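Local coordinates for protein copper-transporting ATPase (Sulfolobus solfataricus, PDB 2YJ4) that probably couples ATP hydrolysis to metal-cation transport across the membrane as a type IB P-type ATPase, seen here as its cytosolic nucleotide-binding and phosphorylation domains, at residues 58-63 with 83-88; 218-223 with 232-237. The protein carries 1 engineered substitution. One frame throughout, in Å; residues are numbered along the deposited sequence.

How the interactions relate
Both contacts close short loops, and they follow one another along the chain without nesting or crossing. Coming from the N terminus, the chain passes through the first strands of the mixed sheet and then enters the domain of the six-stranded antiparallel sheet. There interaction 1 closes the excursion through helix 69-81, bringing 83-88 back beside the end of helix 53-63. The chain then returns to the mixed, mostly parallel sheet, where interaction 2 closes a beta-alpha-beta unit through helix 228-231 and pairs strands 219-223 and 236-238. The two centres are about 41 Å apart, on opposite sides of the chain's centre. Interaction 1 lies within the nucleotide-binding domain, interaction 2 within the phosphorylation domain.

Interaction 1 of 2, residues 58-63 with 83-88; sequences YAASVE and VKILEV. With AMP (adenosine monophosphate), chain C.
Ser61 and Leu86 make the direct hydrogen bond of this contact: the backbone N of Leu86 donates to Ser61 OG over 2.7 Å, with an N-H...O angle of 157°. The hydroxyl is placed for this by its first torsion (chi1 -55°), which sets OG anti to the carbonyl carbon. OG also hydrogen-bonds to Ala57 O, one turn back in the helix. That carbonyl can only accept, so OG accepts a hydrogen bond from the loop and donates one to its own helix. A second polar link is indirect. One water donates to both carbonyls, lying 2.9 Å from Ser61 O and 2.8 Å from Leu86 O, and so bridges helix to loop a second time.

The helix is 53-63 of the nucleotide-binding domain of a P-type ATPase, where helices 53-63 and 69-81 lie against a six-stranded antiparallel sheet. Segment 83-88 lies in the irregular connection between helix 69-81 and strand 91-93.

Methyl groups pack beside these polar links. Val88 sets CG2 against the helix backbone, 3.5 Å from the carbonyl Ser61 O; the same methyl touches Val62 CG2, the two side chains crossing at about a right angle. Ile85 brings its far methyl in, CD1 resting 4.1 Å from Ala60 CB, while Leu86 CD1 meets the Tyr58 ring obliquely at CE1. On the sheet side, Tyr58 and Val62 pack on Ile108 of strand 106-111.

Beyond the loop contact, the same helix turn carries a ligand contact. Glu63, bent at chi2 (-80°), accepts from the adenine amino group, AMP N6 to Glu63 OE1 being 3.3 Å, and its OE2 lies 2.8 Å from AMP N1. The two carboxylate oxygens thus meet N1 and N6 of the adenine, and His68 is another residue of the AMP site.

Interaction 2 of 2, residues 218-223 with 232-237; sequences DVSVAM and NVADII
Val221 and Ile236 pair as neighbours in parallel strands, their CA atoms 4.7 Å apart. Ile236 N donates to Ser220 O, and Ala222 N donates to Ile236 O over 2.9 Å, so Ile236 bonds to the two residues flanking Val221. Just before the strand, Asp235 and Ser220 interlock. Asp235 N donates to Ser220 OG over 2.9 Å and weakly to Ser220 O. In return, Ser220 N donates to Asp235 OD2 over 2.9 Å, reaching it on the anti side, 24° out of the carboxylate plane; a weak bond from Ser220 OG also ends on OD2. The serine torsion (chi1 53°) holds OG between its backbone N and carbonyl carbon, within range of both aspartate atoms. Since Asp235 OD1 accepts from Asn18 ND2, an alanine in place of Asp235 would probably leave Ser220 N and the Asn18 amide without the carboxylate that accepts from them. Apolar side chains divide between the sheet faces: Val221 CG1 meets Ile236 CG2 on one, while on the other Ala222 CB lies 3.5 Å from Ala234 CB and 3.9 Å from Ile237 CD1. In the Rossmann-like HAD core, strand 219-223 lies between 201-205 and 236-238, with Leu214 of helix 211-216 against Ser220 and Leu246 of helix 243-250 against Val221.

Interaction 1 of 2, residues 58-63 with 83-88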
ATOM      1  N   TYR A  58     -20.269   7.048 -17.697  1.00 30.27           N
ATOM      2  CA  TYR A  58     -20.802   5.691 -17.450  1.00 29.60           C
ATOM      3  C   TYR A  58     -20.090   4.983 -16.304  1.00 33.60           C
ATOM      4  O   TYR A  58     -20.722   4.566 -15.317  1.00 31.48           O
ATOM      5  CB  TYR A  58     -20.704   4.835 -18.719  1.00 30.78           C
ATOM      6  CG  TYR A  58     -21.739   5.194 -19.761  1.00 31.87           C
ATOM      7  CD1 TYR A  58     -22.911   5.858 -19.401  1.00 30.82           C
ATOM      8  CD2 TYR A  58     -21.551   4.880 -21.092  1.00 31.39           C
ATOM      9  CE1 TYR A  58     -23.864   6.202 -20.346  1.00 35.53           C
ATOM     10  CE2 TYR A  58     -22.508   5.200 -22.039  1.00 36.95           C
ATOM     11  CZ  TYR A  58     -23.661   5.856 -21.659  1.00 37.70           C
ATOM     12  OH  TYR A  58     -24.596   6.201 -22.594  1.00 37.63           O
ATOM     13  N   ALA A  59     -18.766   4.858 -16.427  1.00 31.02           N
ATOM     14  CA  ALA A  59     -17.973   4.204 -15.388  1.00 32.00           C
ATOM     15  C   ALA A  59     -18.199   4.778 -13.993  1.00 30.62           C
ATOM     16  O   ALA A  59     -18.478   4.034 -13.053  1.00 32.61           O
ATOM     17  CB  ALA A  59     -16.488   4.219 -15.741  1.00 33.53           C
ATOM     18  N   ALA A  60     -18.076   6.097 -13.846  1.00 34.29           N
ATOM     19  CA  ALA A  60     -18.270   6.730 -12.532  1.00 33.36           C
ATOM     20  C   ALA A  60     -19.725   6.597 -12.037  1.00 34.71           C
ATOM     21  O   ALA A  60     -19.971   6.376 -10.858  1.00 36.22           O
ATOM     22  CB  ALA A  60     -17.854   8.201 -12.570  1.00 27.33           C
ATOM     23  N   SER A  61     -20.695   6.749 -12.921  1.00 27.43           N
ATOM     24  CA  SER A  61     -22.079   6.545 -12.494  1.00 33.38           C
ATOM     25  C   SER A  61     -22.221   5.166 -11.831  1.00 39.25           C
ATOM     26  O   SER A  61     -22.742   5.044 -10.717  1.00 34.47           O
ATOM     27  CB  SER A  61     -23.044   6.667 -13.676  1.00 36.30           C
ATOM     28  OG  SER A  61     -22.885   7.909 -14.340  1.00 33.75           O
ATOM     29  N   VAL A  62     -21.729   4.124 -12.499  1.00 37.13           N
ATOM     30  CA  VAL A  62     -21.830   2.779 -11.924  1.00 36.05           C
ATOM     31  C   VAL A  62     -21.013   2.664 -10.645  1.00 40.77           C
ATOM     32  O   VAL A  62     -21.495   2.121  -9.660  1.00 40.37           O
ATOM     33  CB  VAL A  62     -21.426   1.679 -12.922  1.00 37.03           C
ATOM     34  CG1 VAL A  62     -21.210   0.364 -12.210  1.00 42.14           C
ATOM     35  CG2 VAL A  62     -22.489   1.531 -13.990  1.00 35.27           C
ATOM     36  N   GLU A  63     -19.791   3.197 -10.648  1.00 42.84           N
ATOM     37  CA  GLU A  63     -18.928   3.119  -9.458  1.00 39.15           C
ATOM     38  C   GLU A  63     -19.430   3.979  -8.307  1.00 36.15           C
ATOM     39  O   GLU A  63     -18.959   3.850  -7.183  1.00 43.38           O
ATOM     40  CB  GLU A  63     -17.481   3.502  -9.783  1.00 34.48           C
ATOM     41  CG  GLU A  63     -16.791   2.585 -10.769  1.00 35.14           C
ATOM     42  CD  GLU A  63     -16.278   1.315 -10.124  1.00 45.58           C
ATOM     43  OE1 GLU A  63     -16.715   0.993  -8.997  1.00 47.89           O
ATOM     44  OE2 GLU A  63     -15.428   0.639 -10.743  1.00 48.10           O
ATOM     45  N   VAL A  83     -17.707  15.667 -15.377  1.00 36.19           N
ATOM     46  CA  VAL A  83     -18.881  14.917 -15.835  1.00 33.87           C
ATOM     47  C   VAL A  83     -19.776  14.643 -14.632  1.00 33.76           C
ATOM     48  O   VAL A  83     -19.311  14.641 -13.502  1.00 36.92           O
ATOM     49  CB  VAL A  83     -18.507  13.578 -16.548  1.00 41.04           C
ATOM     50  CG1 VAL A  83     -17.432  13.795 -17.642  1.00 33.37           C
ATOM     51  CG2 VAL A  83     -18.050  12.543 -15.542  1.00 33.83           C
ATOM     52  N   LYS A  84     -21.063  14.420 -14.862  1.00 39.10           N
ATOM     53  CA  LYS A  84     -21.977  14.230 -13.746  1.00 37.19           C
ATOM     54  C   LYS A  84     -22.394  12.777 -13.584  1.00 35.97           C
ATOM     55  O   LYS A  84     -22.297  11.996 -14.513  1.00 40.12           O
ATOM     56  CB  LYS A  84     -23.199  15.154 -13.876  1.00 41.94           C
ATOM     57  CG  LYS A  84     -24.297  14.630 -14.779  1.00 47.03           C
ATOM     58  CD  LYS A  84     -25.349  15.694 -15.043  1.00 41.47           C
ATOM     59  CE  LYS A  84     -26.342  15.181 -16.087  1.00 47.38           C
ATOM     60  NZ  LYS A  84     -27.200  16.266 -16.660  1.00 49.74           N
ATOM     61  N   ILE A  85     -22.827  12.424 -12.380  1.00 37.37           N
ATOM     62  CA  ILE A  85     -23.288  11.081 -12.076  1.00 36.36           C
ATOM     63  C   ILE A  85     -24.655  10.804 -12.724  1.00 48.07           C
ATOM     64  O   ILE A  85     -25.599  11.589 -12.580  1.00 47.75           O
ATOM     65  CB  ILE A  85     -23.365  10.868 -10.555  1.00 42.72           C
ATOM     66  CG1 ILE A  85     -21.963  10.982  -9.940  1.00 34.92           C
ATOM     67  CG2 ILE A  85     -24.039   9.518 -10.223  1.00 41.58           C
ATOM     68  CD1 ILE A  85     -20.930  10.131 -10.689  1.00 39.30           C
ATOM     69  N   LEU A  86     -24.754   9.700 -13.462  1.00 45.35           N
ATOM     70  CA  LEU A  86     -25.997   9.377 -14.143  1.00 41.20           C
ATOM     71  C   LEU A  86     -26.738   8.339 -13.340  1.00 44.91           C
ATOM     72  O   LEU A  86     -26.144   7.654 -12.510  1.00 44.24           O
ATOM     73  CB  LEU A  86     -25.745   8.889 -15.572  1.00 48.57           C
ATOM     74  CG  LEU A  86     -25.125   9.899 -16.549  1.00 47.96           C
ATOM     75  CD1 LEU A  86     -24.997   9.288 -17.934  1.00 44.63           C
ATOM     76  CD2 LEU A  86     -25.939  11.177 -16.609  1.00 38.58           C
ATOM     77  N   GLU A  87     -28.041   8.237 -13.570  1.00 43.58           N
ATOM     78  CA  GLU A  87     -28.847   7.258 -12.866  1.00 50.47           C
ATOM     79  C   GLU A  87     -28.580   5.853 -13.413  1.00 49.71           C
ATOM     80  O   GLU A  87     -28.628   5.627 -14.627  1.00 45.86           O
ATOM     81  CB  GLU A  87     -30.342   7.611 -12.954  1.00 56.09           C
ATOM     82  CG  GLU A  87     -31.276   6.437 -12.629  1.00 59.19           C
ATOM     83  CD  GLU A  87     -32.604   6.862 -12.006  1.00 72.58           C
ATOM     84  OE1 GLU A  87     -33.357   7.644 -12.643  1.00 71.51           O
ATOM     85  OE2 GLU A  87     -32.891   6.400 -10.876  1.00 66.91           O
ATOM     86  N   VAL A  88     -28.317   4.920 -12.499  1.00 46.05           N
ATOM     87  CA  VAL A  88     -28.006   3.531 -12.837  1.00 47.89           C
ATOM     88  C   VAL A  88     -29.090   2.571 -12.345  1.00 51.87           C
ATOM     89  O   VAL A  88     -29.577   2.700 -11.217  1.00 50.77           O
ATOM     90  CB  VAL A  88     -26.694   3.093 -12.149  1.00 45.37           C
ATOM     91  CG1 VAL A  88     -26.421   1.607 -12.396  1.00 39.14           C
ATOM     92  CG2 VAL A  88     -25.529   3.985 -12.579  1.00 40.15           C
TER
HETATM   93  P   AMP C1635     -10.121  -6.366  -3.232  1.00 94.64           P
HETATM   94  O1P AMP C1635      -9.710  -7.793  -2.945  1.00 93.05           O
HETATM   95  O2P AMP C1635     -11.463  -6.090  -2.586  1.00 82.94           O
HETATM   96  O3P AMP C1635      -8.968  -5.434  -2.920  1.00 78.94           O
HETATM   97  O5' AMP C1635     -10.306  -6.478  -4.810  1.00 78.74           O
HETATM   98  C5' AMP C1635      -9.270  -6.996  -5.628  1.00 79.87           C
HETATM   99  C4' AMP C1635      -9.391  -6.501  -7.044  1.00 77.00           C
HETATM  100  O4' AMP C1635     -10.782  -6.533  -7.452  1.00 78.00           O
HETATM  101  C3' AMP C1635      -8.976  -5.057  -7.280  1.00 76.24           C
HETATM  102  O3' AMP C1635      -7.573  -4.893  -7.394  1.00 81.09           O
HETATM  103  C2' AMP C1635      -9.746  -4.685  -8.545  1.00 73.44           C
HETATM  104  O2' AMP C1635      -9.088  -5.176  -9.704  1.00 63.34           O
HETATM  105  C1' AMP C1635     -11.043  -5.478  -8.357  1.00 75.15           C
HETATM  106  N9  AMP C1635     -12.131  -4.643  -7.808  1.00 70.21           N
HETATM  107  C8  AMP C1635     -12.685  -4.776  -6.584  1.00 70.78           C
HETATM  108  N7  AMP C1635     -13.670  -3.862  -6.388  1.00 70.07           N
HETATM  109  C5  AMP C1635     -13.755  -3.126  -7.515  1.00 69.33           C
HETATM  110  C6  AMP C1635     -14.590  -2.001  -7.982  1.00 53.35           C
HETATM  111  N6  AMP C1635     -15.536  -1.484  -7.176  1.00 59.37           N
HETATM  112  N1  AMP C1635     -14.362  -1.509  -9.218  1.00 54.84           N
HETATM  113  C2  AMP C1635     -13.413  -2.025 -10.021  1.00 57.46           C
HETATM  114  N3  AMP C1635     -12.618  -3.052  -9.665  1.00 56.74           N
HETATM  115  C4  AMP C1635     -12.742  -3.640  -8.449  1.00 64.15           C
HETATM  116  O   HOH W   1     -25.222   6.463 -10.118  1.00 37.17           O

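Interaction 2 of 2, residues 218-223 with 232-237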
ATOM      1  N   ASP A 218      12.051  -9.741  13.315  1.00 42.67           N
ATOM      2  CA  ASP A 218      12.766  -9.651  14.584  1.00 44.66           C
ATOM      3  C   ASP A 218      12.290  -8.432  15.357  1.00 39.35           C
ATOM      4  O   ASP A 218      12.130  -8.464  16.564  1.00 42.05           O
ATOM      5  CB  ASP A 218      14.284  -9.628  14.344  1.00 46.13           C
ATOM      6  CG  ASP A 218      14.820 -10.989  13.902  1.00 50.49           C
ATOM      7  OD1 ASP A 218      15.084 -11.841  14.791  1.00 51.65           O
ATOM      8  OD2 ASP A 218      14.954 -11.209  12.674  1.00 44.12           O
ATOM      9  N   VAL A 219      12.057  -7.343  14.648  1.00 42.61           N
ATOM     10  CA  VAL A 219      11.288  -6.253  15.226  1.00 43.49           C
ATOM     11  C   VAL A 219      10.323  -5.739  14.171  1.00 42.15           C
ATOM     12  O   VAL A 219      10.676  -5.601  12.999  1.00 39.07           O
ATOM     13  CB  VAL A 219      12.170  -5.132  15.825  1.00 42.06           C
ATOM     14  CG1 VAL A 219      13.606  -5.263  15.343  1.00 49.40           C
ATOM     15  CG2 VAL A 219      11.597  -3.751  15.520  1.00 40.05           C
ATOM     16  N   SER A 220       9.094  -5.491  14.597  1.00 37.67           N
ATOM     17  CA  SER A 220       8.048  -5.154  13.665  1.00 42.76           C
ATOM     18  C   SER A 220       7.440  -3.791  13.982  1.00 42.52           C
ATOM     19  O   SER A 220       7.127  -3.491  15.133  1.00 41.18           O
ATOM     20  CB  SER A 220       6.975  -6.242  13.684  1.00 36.49           C
ATOM     21  OG  SER A 220       6.525  -6.475  15.004  1.00 36.83           O
ATOM     22  N   VAL A 221       7.277  -2.983  12.940  1.00 36.97           N
ATOM     23  CA  VAL A 221       6.604  -1.712  13.048  1.00 41.39           C
ATOM     24  C   VAL A 221       5.350  -1.683  12.175  1.00 39.67           C
ATOM     25  O   VAL A 221       5.402  -1.990  10.991  1.00 39.31           O
ATOM     26  CB  VAL A 221       7.538  -0.552  12.635  1.00 44.25           C
ATOM     27  CG1 VAL A 221       6.897   0.784  12.973  1.00 38.99           C
ATOM     28  CG2 VAL A 221       8.901  -0.683  13.328  1.00 44.59           C
ATOM     29  N   ALA A 222       4.222  -1.319  12.769  1.00 40.24           N
ATOM     30  CA  ALA A 222       2.999  -1.075  12.013  1.00 41.59           C
ATOM     31  C   ALA A 222       2.785   0.441  11.844  1.00 53.02           C
ATOM     32  O   ALA A 222       3.173   1.238  12.706  1.00 49.15           O
ATOM     33  CB  ALA A 222       1.827  -1.697  12.715  1.00 37.70           C
ATOM     34  N   MET A 223       2.182   0.842  10.731  1.00 47.01           N
ATOM     35  CA  MET A 223       1.843   2.240  10.522  1.00 45.67           C
ATOM     36  C   MET A 223       0.647   2.652  11.376  1.00 52.28           C
ATOM     37  O   MET A 223      -0.152   1.811  11.795  1.00 53.70           O
ATOM     38  CB  MET A 223       1.516   2.484   9.056  1.00 51.26           C
ATOM     39  CG  MET A 223       2.684   2.233   8.127  1.00 54.36           C
ATOM     40  SD  MET A 223       4.060   3.337   8.442  1.00 53.35           S
ATOM     41  CE  MET A 223       3.282   4.922   8.087  1.00 48.12           C
ATOM     42  N   ASN A 232      -1.964  -5.403  16.254  1.00 56.19           N
ATOM     43  CA  ASN A 232      -1.967  -6.290  17.419  1.00 57.30           C
ATOM     44  C   ASN A 232      -0.823  -7.303  17.366  1.00 63.42           C
ATOM     45  O   ASN A 232      -0.731  -8.190  18.215  1.00 68.23           O
ATOM     46  CB  ASN A 232      -3.286  -7.059  17.568  1.00 62.62           C
ATOM     47  CG  ASN A 232      -4.503  -6.248  17.165  1.00 66.10           C
ATOM     48  OD1 ASN A 232      -5.392  -6.760  16.476  1.00 70.11           O
ATOM     49  ND2 ASN A 232      -4.559  -4.985  17.590  1.00 64.48           N
ATOM     50  N   VAL A 233       0.037  -7.177  16.360  1.00 57.29           N
ATOM     51  CA  VAL A 233       1.141  -8.111  16.184  1.00 61.28           C
ATOM     52  C   VAL A 233       2.486  -7.373  16.095  1.00 61.00           C
ATOM     53  O   VAL A 233       3.556  -7.997  16.177  1.00 55.64           O
ATOM     54  CB  VAL A 233       0.905  -9.019  14.943  1.00 56.61           C
ATOM     55  CG1 VAL A 233       1.928  -8.743  13.847  1.00 47.62           C
ATOM     56  CG2 VAL A 233       0.924 -10.472  15.353  1.00 59.39           C
ATOM     57  N   ALA A 234       2.408  -6.046  15.946  1.00 54.11           N
ATOM     58  CA  ALA A 234       3.580  -5.175  15.826  1.00 48.33           C
ATOM     59  C   ALA A 234       4.220  -4.848  17.167  1.00 51.94           C
ATOM     60  O   ALA A 234       3.520  -4.666  18.162  1.00 55.32           O
ATOM     61  CB  ALA A 234       3.213  -3.899  15.122  1.00 45.68           C
ATOM     62  N   ASP A 235       5.550  -4.764  17.184  1.00 46.48           N
ATOM     63  CA  ASP A 235       6.278  -4.347  18.375  1.00 47.06           C
ATOM     64  C   ASP A 235       6.066  -2.857  18.611  1.00 48.54           C
ATOM     65  O   ASP A 235       5.950  -2.415  19.746  1.00 47.60           O
ATOM     66  CB  ASP A 235       7.778  -4.617  18.223  1.00 44.86           C
ATOM     67  CG  ASP A 235       8.106  -6.092  18.200  1.00 54.58           C
ATOM     68  OD1 ASP A 235       7.615  -6.817  19.093  1.00 57.83           O
ATOM     69  OD2 ASP A 235       8.844  -6.524  17.280  1.00 47.97           O
ATOM     70  N   ILE A 236       6.010  -2.104  17.516  1.00 43.31           N
ATOM     71  CA  ILE A 236       5.940  -0.657  17.550  1.00 44.50           C
ATOM     72  C   ILE A 236       4.851  -0.144  16.622  1.00 49.71           C
ATOM     73  O   ILE A 236       4.687  -0.654  15.512  1.00 51.13           O
ATOM     74  CB  ILE A 236       7.272  -0.044  17.083  1.00 41.96           C
ATOM     75  CG1 ILE A 236       8.415  -0.479  18.005  1.00 43.20           C
ATOM     76  CG2 ILE A 236       7.173   1.466  17.021  1.00 39.88           C
ATOM     77  CD1 ILE A 236       9.779  -0.069  17.513  1.00 33.63           C
ATOM     78  N   ILE A 237       4.111   0.867  17.065  1.00 44.08           N
ATOM     79  CA  ILE A 237       3.202   1.564  16.176  1.00 44.14           C
ATOM     80  C   ILE A 237       3.710   2.965  15.890  1.00 45.78           C
ATOM     81  O   ILE A 237       3.873   3.771  16.809  1.00 47.65           O
ATOM     82  CB  ILE A 237       1.792   1.718  16.759  1.00 47.75           C
ATOM     83  CG1 ILE A 237       1.309   0.428  17.406  1.00 49.55           C
ATOM     84  CG2 ILE A 237       0.847   2.116  15.665  1.00 46.40           C
ATOM     85  CD1 ILE A 237       1.166  -0.698  16.428  1.00 50.81           C
TER